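Long-range contact in pili retraction protein PilT (Thermus thermophilus, PDB 5FL3), which probably hydrolyses ATP to power the retraction of pili: residues I27-G32 with R49-K54. Numbering follows the deposited sequence.
Sequences IHLQAG and RPLTPK
L51 carries this contact, pushing its CD1 branch against the main chain of L29 and Q30, late in strand 26-30. Its chi1 of -61° sets CG anti to the carbonyl carbon; of the two branches, CD1 is the one that meets the main chain, 3.7 Å from Q30 N. There it also meets L29 CA, while L51 CB lies near Q30 O. The two leucine side chains cross obliquely, one methyl of each doing the touching: L29 CD2 sits 4.0 Å from L51 CD1. P35 packs on both leucines, and L103 of the adjoining strand 100-108 lies against L29, so this apolar patch is buried although much around it is exposed.

In the loop that follows, A31 and G32, the main chain takes over. G32 N gives its hydrogen to L51 O at 2.7 Å, a nearly straight bond (173° at the hydrogen) that reaches the oxygen in the plane of its carbonyl. A31 CA also lies close to this oxygen, a weak, bent CA-H...O contact. L51 makes a further backbone hydrogen bond with A33, just past G32.

Prolines meet the loop on either side of L51. P50 lays its CB 3.8 Å from G32 C, and A31 CB rests against the ring of P53, 3.9 Å from its CD; S100 touches both A31 and P53. T52 is the N-cap of helix 53-63: its OG1 caps a backbone N just past K54 while E55 OE1 takes T52 N, consistent with a capping box. The N-capped helix start and its preceding loop thus pack on the end of an inner strand of the six-stranded antiparallel sheet, in what is probably the PAS-like N-terminal domain of PilT-type ATPases, well away from the ADP site.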
# COMPACT_ATOMS: atom_id res chain seq x y z
N ILE A 27 2.01 16.30 6.28
CA ILE A 27 2.04 17.72 6.58
C ILE A 27 3.06 18.45 5.69
O ILE A 27 4.25 18.10 5.66
CB ILE A 27 2.38 17.97 8.07
CG1 ILE A 27 1.33 17.33 8.98
CG2 ILE A 27 2.49 19.47 8.35
CD1 ILE A 27 1.81 17.13 10.38
N HIS A 28 2.57 19.44 4.97
CA HIS A 28 3.41 20.26 4.12
C HIS A 28 3.61 21.66 4.71
O HIS A 28 2.65 22.40 4.93
CB HIS A 28 2.80 20.35 2.72
CG HIS A 28 2.84 19.05 1.97
ND1 HIS A 28 2.06 17.97 2.31
CD2 HIS A 28 3.58 18.66 0.90
CE1 HIS A 28 2.31 16.97 1.49
NE2 HIS A 28 3.22 17.37 0.61
N LEU A 29 4.87 22.01 4.97
CA LEU A 29 5.27 23.33 5.46
C LEU A 29 6.19 24.03 4.44
O LEU A 29 7.40 23.75 4.37
CB LEU A 29 5.95 23.20 6.83
CG LEU A 29 5.02 22.56 7.87
CD1 LEU A 29 5.63 22.46 9.26
CD2 LEU A 29 3.69 23.32 7.92
N GLN A 30 5.60 24.92 3.64
CA GLN A 30 6.30 25.55 2.53
C GLN A 30 6.09 27.07 2.54
O GLN A 30 4.97 27.53 2.73
CB GLN A 30 5.81 24.99 1.19
CG GLN A 30 6.04 23.51 0.98
CD GLN A 30 7.51 23.14 0.83
OE1 GLN A 30 8.38 24.01 0.83
NE2 GLN A 30 7.78 21.85 0.71
N ALA A 31 7.15 27.82 2.29
CA ALA A 31 7.05 29.28 2.26
C ALA A 31 6.06 29.76 1.19
O ALA A 31 6.07 29.30 0.05
CB ALA A 31 8.44 29.91 2.02
N GLY A 32 5.19 30.69 1.58
CA GLY A 32 4.25 31.28 0.65
C GLY A 32 2.89 30.60 0.66
O GLY A 32 1.96 31.03 -0.02
N ARG A 49 -2.98 31.91 7.00
CA ARG A 49 -1.82 32.74 6.75
C ARG A 49 -0.66 31.96 6.12
O ARG A 49 -0.26 30.90 6.62
CB ARG A 49 -1.35 33.38 8.06
CG ARG A 49 -2.47 33.97 8.92
CD ARG A 49 -2.94 35.31 8.38
NE ARG A 49 -1.85 36.28 8.24
CZ ARG A 49 -1.58 36.95 7.12
NH1 ARG A 49 -2.33 36.76 6.03
NH2 ARG A 49 -0.57 37.81 7.07
N PRO A 50 -0.13 32.47 5.00
CA PRO A 50 1.09 31.95 4.36
C PRO A 50 2.28 31.92 5.30
O PRO A 50 2.54 32.91 5.97
CB PRO A 50 1.34 32.94 3.23
CG PRO A 50 -0.00 33.46 2.90
CD PRO A 50 -0.82 33.45 4.16
N LEU A 51 2.98 30.79 5.36
CA LEU A 51 4.24 30.71 6.09
C LEU A 51 5.30 31.57 5.40
O LEU A 51 5.37 31.60 4.16
CB LEU A 51 4.72 29.26 6.19
CG LEU A 51 3.80 28.29 6.93
CD1 LEU A 51 3.88 26.93 6.29
CD2 LEU A 51 4.13 28.21 8.41
N THR A 52 6.12 32.25 6.17
CA THR A 52 7.25 33.00 5.60
C THR A 52 8.48 32.12 5.66
O THR A 52 8.53 31.16 6.44
CB THR A 52 7.52 34.31 6.37
OG1 THR A 52 7.97 34.00 7.69
CG2 THR A 52 6.25 35.19 6.42
N PRO A 53 9.48 32.42 4.82
CA PRO A 53 10.74 31.69 4.92
C PRO A 53 11.25 31.64 6.36
O PRO A 53 11.66 30.57 6.85
CB PRO A 53 11.69 32.49 4.03
CG PRO A 53 10.79 33.14 3.03
CD PRO A 53 9.45 33.34 3.67
N LYS A 54 11.18 32.79 7.03
CA LYS A 54 11.66 32.88 8.41
C LYS A 54 10.92 31.88 9.31
O LYS A 54 11.56 31.19 10.10
CB LYS A 54 11.51 34.31 8.94
CG LYS A 54 12.75 34.79 9.70
CD LYS A 54 13.13 36.23 9.34
CE LYS A 54 14.50 36.59 9.92
NZ LYS A 54 14.96 37.98 9.60